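Local coordinates for 5-formyltetrahydrofolate cyclo-ligase family protein (Bacillus anthracis, PDB 2JCB) that probably catalyses the ATP-dependent cyclisation of 5-formyltetrahydrofolate to 5,10-methenyltetrahydrofolate, and binds ADP and a magnesium ion, at residues I21-M24 / N25-S28; S28-R31 / Y32-S36. All coordinates share one frame; numbering follows the deposited sequence.

Interaction 1 of 2, residues I21-M24 / N25-S28; sequences IEHM and NSLS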
ATOM      1  N   ILE A  21     -11.054   9.070   2.965  1.00 27.50           N
ATOM      2  CA  ILE A  21      -9.967   9.942   3.453  1.00 27.60           C
ATOM      3  C   ILE A  21     -10.405  10.822   4.625  1.00 28.65           C
ATOM      4  O   ILE A  21      -9.700  10.965   5.604  1.00 27.89           O
ATOM      5  CB  ILE A  21      -9.296  10.742   2.273  1.00 27.47           C
ATOM      6  CG1 ILE A  21      -8.496   9.751   1.414  1.00 29.59           C
ATOM      7  CG2 ILE A  21      -8.357  11.903   2.826  1.00 26.71           C
ATOM      8  CD1 ILE A  21      -7.850  10.309   0.129  1.00 28.95           C
ATOM      9  N   GLU A  22     -11.604  11.368   4.522  1.00 28.45           N
ATOM     10  CA  GLU A  22     -12.241  12.188   5.568  1.00 31.27           C
ATOM     11  C   GLU A  22     -12.433  11.345   6.819  1.00 31.55           C
ATOM     12  O   GLU A  22     -12.140  11.791   7.926  1.00 32.06           O
ATOM     13  CB  GLU A  22     -13.586  12.709   5.087  1.00 31.90           C
ATOM     14  CG  GLU A  22     -14.326  13.570   6.074  1.00 34.37           C
ATOM     15  CD  GLU A  22     -15.476  14.322   5.417  1.00 38.76           C
ATOM     16  OE1 GLU A  22     -15.955  13.853   4.353  1.00 40.77           O
ATOM     17  OE2 GLU A  22     -15.901  15.372   5.954  1.00 42.88           O
ATOM     18  N   HIS A  23     -12.900  10.115   6.629  1.00 30.97           N
ATOM     19  CA  HIS A  23     -13.095   9.199   7.730  1.00 31.26           C
ATOM     20  C   HIS A  23     -11.727   8.894   8.373  1.00 30.71           C
ATOM     21  O   HIS A  23     -11.600   8.928   9.585  1.00 30.74           O
ATOM     22  CB  HIS A  23     -13.803   7.931   7.244  1.00 32.34           C
ATOM     23  CG  HIS A  23     -14.283   7.037   8.347  1.00 36.03           C
ATOM     24  ND1 HIS A  23     -13.527   6.755   9.467  1.00 38.55           N
ATOM     25  CD2 HIS A  23     -15.443   6.353   8.497  1.00 38.91           C
ATOM     26  CE1 HIS A  23     -14.209   5.957  10.268  1.00 40.23           C
ATOM     27  NE2 HIS A  23     -15.371   5.688   9.699  1.00 39.66           N
ATOM     28  N   MET A  24     -10.716   8.622   7.558  1.00 31.08           N
ATOM     29  CA  MET A  24      -9.390   8.279   8.060  1.00 31.92           C
ATOM     30  C   MET A  24      -8.801   9.426   8.876  1.00 30.78           C
ATOM     31  O   MET A  24      -8.251   9.219   9.952  1.00 29.64           O
ATOM     32  CB  MET A  24      -8.441   7.926   6.914  1.00 31.78           C
ATOM     33  CG  MET A  24      -7.207   7.215   7.380  1.00 32.61           C
ATOM     34  SD  MET A  24      -6.337   6.666   5.935  1.00 38.17           S
ATOM     35  CE  MET A  24      -7.275   5.294   5.369  1.00 30.86           C
ATOM     36  N   ASN A  25      -8.915  10.626   8.332  1.00 29.85           N
ATOM     37  CA  ASN A  25      -8.477  11.830   9.021  1.00 30.21           C
ATOM     38  C   ASN A  25      -9.211  12.079  10.340  1.00 29.18           C
ATOM     39  O   ASN A  25      -8.651  12.717  11.239  1.00 30.88           O
ATOM     40  CB  ASN A  25      -8.584  13.034   8.088  1.00 28.96           C
ATOM     41  CG  ASN A  25      -7.465  13.051   7.050  1.00 31.51           C
ATOM     42  OD1 ASN A  25      -6.335  12.636   7.326  1.00 35.48           O
ATOM     43  ND2 ASN A  25      -7.771  13.553   5.860  1.00 35.71           N
ATOM     44  N   SER A  26     -10.457  11.617  10.459  1.00 28.81           N
ATOM     45  CA  SER A  26     -11.183  11.794  11.697  1.00 29.37           C
ATOM     46  C   SER A  26     -10.801  10.796  12.791  1.00 28.80           C
ATOM     47  O   SER A  26     -11.198  11.021  13.955  1.00 27.94           O
ATOM     48  CB  SER A  26     -12.711  11.749  11.473  1.00 28.27           C
ATOM     49  OG  SER A  26     -13.077  10.414  11.122  1.00 33.71           O
ATOM     50  N   LEU A  27     -10.067   9.731  12.443  1.00 29.41           N
ATOM     51  CA  LEU A  27      -9.695   8.691  13.408  1.00 28.35           C
ATOM     52  C   LEU A  27      -9.010   9.283  14.627  1.00 27.92           C
ATOM     53  O   LEU A  27      -8.041  10.023  14.479  1.00 28.04           O
ATOM     54  CB  LEU A  27      -8.744   7.659  12.814  1.00 29.73           C
ATOM     55  CG  LEU A  27      -9.249   6.425  12.109  1.00 32.89           C
ATOM     56  CD1 LEU A  27      -8.000   5.528  11.860  1.00 32.16           C
ATOM     57  CD2 LEU A  27     -10.367   5.730  12.889  1.00 30.00           C
ATOM     58  N   SER A  28      -9.469   8.924  15.818  1.00 25.59           N
ATOM     59  CA  SER A  28      -8.714   9.294  17.020  1.00 24.57           C
ATOM     60  C   SER A  28      -7.303   8.658  16.991  1.00 23.23           C
ATOM     61  O   SER A  28      -7.043   7.625  16.347  1.00 25.91           O
ATOM     62  CB  SER A  28      -9.442   8.846  18.290  1.00 24.09           C
ATOM     63  OG  SER A  28      -9.526   7.431  18.363  1.00 25.29           O
TER
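Asn25 and Ile21 meet one turn apart at the C-terminal end of helix 6-26, where the helix runs out and the chain turns towards the next one. Backbone bonds mark the change. Asn25 N still gives a regular helical bond to Ile21 O, 2.9 Å long and nearly straight at 168°. One residue on, Ser26 N makes weak bonds to both Glu22 O and His23 O, its proton divided between an i-4 and an i-3 carbonyl. Leu27 N then bonds to Met24 O at 3.1 Å from well above the carbonyl plane, an i-3 partner that tightens the last turn before Leu27 takes up an extended backbone.

Side-chain packing accompanies these bonds. The side chain of Asn25 runs beside that of Ile21 in the same direction, with Asn25 ND2 3.5 Å from Ile21 CG2; a short polar residue suits this exposed helix end. Leu27 lays its CB 3.3 Å from Met24 O and also packs on Asn63 and Tyr167, while Asn63 ND2 gives Met24 O a second bond. The buried Met24 side chain leads away from the turn and packs on Gln170, and the His23 ring stacks on Phe169.

Serine is well fitted to a helix end because its short arm can fold back on the backbone. In Ser26 a chi1 of 69° sets OG between its own N and carbonyl carbon, and from there the hydroxyl donates to His23 O at 2.6 Å, tilted 23° from the carbonyl plane.

Interaction 2 of 2, residues S28-R31 / Y32-S36; sequences SKER and YTTLS
Glu30 reaches Thr34 one turn further along helix 29-44 and can be followed outward. Its CB leads away from the following turn, but the bend at chi2 (-79°) swings the chain back, leaving Glu30 CG 4.1 Å and Glu30 CD 3.6 Å from Thr34 OG1. At the tip Glu30 OE2 lies 2.6 Å from Thr34 OG1, whose one proton could go to OE2 or to Glu30 O. Arg31 grips the carboxylate of Glu30 side-on in a salt bridge: Arg31 NE meets Glu30 OE1 at 2.9 Å, and NH1 takes the syn lone pair of OE2, both nearly in the guanidinium plane. The two bonds hold the flat groups edge to edge, while Leu35 CG covers one guanidinium face.

A lysine suits the exposed first turn: Lys29 passes Thr33, with Lys29 CE 3.4 Å from Thr33 OG1, and brings NZ to the edge of the Tyr32 ring. A water joins Lys29 NZ to Thr33 OG1. Ser36 OG, above one face of that ring, donates to Tyr32 O, as does Ser36 N from the opposite face of the carbonyl plane. At the start, Ser28 OG accepts from Arg31 N at 3.2 Å, the serine N-cap typical of a helix N-terminus.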
ATOM      1  N   SER A  28      -9.469   8.924  15.818  1.00 25.59           N
ATOM      2  CA  SER A  28      -8.714   9.294  17.020  1.00 24.57           C
ATOM      3  C   SER A  28      -7.303   8.658  16.991  1.00 23.23           C
ATOM      4  O   SER A  28      -7.043   7.625  16.347  1.00 25.91           O
ATOM      5  CB  SER A  28      -9.442   8.846  18.290  1.00 24.09           C
ATOM      6  OG  SER A  28      -9.526   7.431  18.363  1.00 25.29           O
ATOM      7  N   LYS A  29      -6.410   9.246  17.796  1.00 23.91           N
ATOM      8  CA  LYS A  29      -5.044   8.727  17.941  1.00 23.25           C
ATOM      9  C   LYS A  29      -5.076   7.294  18.506  1.00 22.38           C
ATOM     10  O   LYS A  29      -4.353   6.448  18.052  1.00 24.38           O
ATOM     11  CB  LYS A  29      -4.255   9.678  18.890  1.00 23.83           C
ATOM     12  CG  LYS A  29      -2.855   9.149  19.209  1.00 28.14           C
ATOM     13  CD  LYS A  29      -1.955   9.144  17.989  1.00 26.83           C
ATOM     14  CE  LYS A  29      -0.660   8.408  18.253  1.00 34.41           C
ATOM     15  NZ  LYS A  29       0.294   8.260  17.049  1.00 37.43           N
ATOM     16  N   GLU A  30      -5.931   7.059  19.512  1.00 25.12           N
ATOM     17  CA  GLU A  30      -6.149   5.721  20.076  1.00 24.61           C
ATOM     18  C   GLU A  30      -6.553   4.667  19.039  1.00 25.34           C
ATOM     19  O   GLU A  30      -5.941   3.576  18.989  1.00 26.62           O
ATOM     20  CB  GLU A  30      -7.208   5.767  21.206  1.00 24.48           C
ATOM     21  CG  GLU A  30      -7.316   4.438  21.937  1.00 26.57           C
ATOM     22  CD  GLU A  30      -8.147   3.393  21.176  1.00 25.36           C
ATOM     23  OE1 GLU A  30      -9.139   3.784  20.537  1.00 30.63           O
ATOM     24  OE2 GLU A  30      -7.817   2.189  21.215  1.00 28.09           O
ATOM     25  N   ARG A  31      -7.510   5.004  18.177  1.00 24.58           N
ATOM     26  CA  ARG A  31      -7.937   4.084  17.092  1.00 24.88           C
ATOM     27  C   ARG A  31      -6.808   3.841  16.073  1.00 25.41           C
ATOM     28  O   ARG A  31      -6.490   2.707  15.712  1.00 26.11           O
ATOM     29  CB  ARG A  31      -9.194   4.617  16.378  1.00 26.06           C
ATOM     30  CG  ARG A  31     -10.511   4.426  17.090  1.00 26.90           C
ATOM     31  CD  ARG A  31     -10.938   2.963  17.185  1.00 29.78           C
ATOM     32  NE  ARG A  31     -10.306   2.327  18.347  1.00 30.12           N
ATOM     33  CZ  ARG A  31     -10.393   1.034  18.660  1.00 32.53           C
ATOM     34  NH1 ARG A  31      -9.767   0.568  19.745  1.00 30.61           N
ATOM     35  NH2 ARG A  31     -11.113   0.214  17.904  1.00 30.75           N
ATOM     36  N   TYR A  32      -6.184   4.909  15.584  1.00 25.29           N
ATOM     37  CA  TYR A  32      -4.982   4.754  14.730  1.00 26.04           C
ATOM     38  C   TYR A  32      -3.960   3.805  15.329  1.00 27.12           C
ATOM     39  O   TYR A  32      -3.484   2.904  14.622  1.00 26.78           O
ATOM     40  CB  TYR A  32      -4.370   6.150  14.498  1.00 27.17           C
ATOM     41  CG  TYR A  32      -3.053   6.117  13.836  1.00 26.90           C
ATOM     42  CD1 TYR A  32      -2.940   5.902  12.462  1.00 29.13           C
ATOM     43  CD2 TYR A  32      -1.906   6.366  14.585  1.00 30.48           C
ATOM     44  CE1 TYR A  32      -1.692   5.850  11.872  1.00 25.71           C
ATOM     45  CE2 TYR A  32      -0.668   6.320  14.008  1.00 31.11           C
ATOM     46  CZ  TYR A  32      -0.571   6.087  12.650  1.00 26.08           C
ATOM     47  OH  TYR A  32       0.684   6.088  12.152  1.00 31.66           O
ATOM     48  N   THR A  33      -3.607   4.013  16.601  1.00 26.77           N
ATOM     49  CA  THR A  33      -2.534   3.250  17.228  1.00 27.22           C
ATOM     50  C   THR A  33      -2.968   1.793  17.405  1.00 26.98           C
ATOM     51  O   THR A  33      -2.254   0.884  16.983  1.00 28.86           O
ATOM     52  CB  THR A  33      -2.126   3.847  18.555  1.00 28.20           C
ATOM     53  OG1 THR A  33      -1.674   5.199  18.372  1.00 29.65           O
ATOM     54  CG2 THR A  33      -1.034   3.012  19.252  1.00 28.52           C
ATOM     55  N   THR A  34      -4.120   1.593  18.042  1.00 27.05           N
ATOM     56  CA  THR A  34      -4.609   0.217  18.344  1.00 26.99           C
ATOM     57  C   THR A  34      -4.873  -0.613  17.084  1.00 27.78           C
ATOM     58  O   THR A  34      -4.355  -1.744  16.948  1.00 28.31           O
ATOM     59  CB  THR A  34      -5.883   0.273  19.239  1.00 25.20           C
ATOM     60  OG1 THR A  34      -5.611   1.015  20.430  1.00 24.98           O
ATOM     61  CG2 THR A  34      -6.321  -1.137  19.657  1.00 25.63           C
ATOM     62  N   LEU A  35      -5.603  -0.032  16.131  1.00 27.53           N
ATOM     63  CA  LEU A  35      -5.955  -0.718  14.878  1.00 27.67           C
ATOM     64  C   LEU A  35      -4.677  -0.989  14.062  1.00 28.23           C
ATOM     65  O   LEU A  35      -4.501  -2.079  13.502  1.00 28.65           O
ATOM     66  CB  LEU A  35      -6.988   0.080  14.072  1.00 29.50           C
ATOM     67  CG  LEU A  35      -8.420   0.273  14.573  1.00 32.01           C
ATOM     68  CD1 LEU A  35      -9.247   1.135  13.655  1.00 32.82           C
ATOM     69  CD2 LEU A  35      -9.134  -1.042  14.780  1.00 36.92           C
ATOM     70  N   SER A  36      -3.760  -0.019  14.018  1.00 27.13           N
ATOM     71  CA  SER A  36      -2.523  -0.253  13.235  1.00 29.48           C
ATOM     72  C   SER A  36      -1.755  -1.431  13.833  1.00 30.71           C
ATOM     73  O   SER A  36      -1.232  -2.261  13.084  1.00 30.74           O
ATOM     74  CB  SER A  36      -1.592   0.961  13.219  1.00 29.58           C
ATOM     75  OG  SER A  36      -2.086   1.913  12.290  1.00 31.56           O
TER
HETATM   76  O   HOH W   1       0.586   5.643  17.157  1.00 30.91           O

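In the fold
Interaction 1 closes helix 6-26 and interaction 2 opens helix 29-44, so together they form the corner between two consecutive helices, with centres about 11 Å apart. Ser28 belongs to both: it ends the linker and caps the start of the second helix. Packing also crosses the corner, Leu27 CD1 lying 4.2 Å from Tyr32 N, and Leu27, Tyr32 and Ser36 all rest on Tyr167, a loop residue common to both turns. The nucleotide site lies towards interaction 1: the side chain of Ile21 is about 9 Å from the bound ADP and about 13 Å from the magnesium ion, and it touches Tyr146 of the ADP pocket.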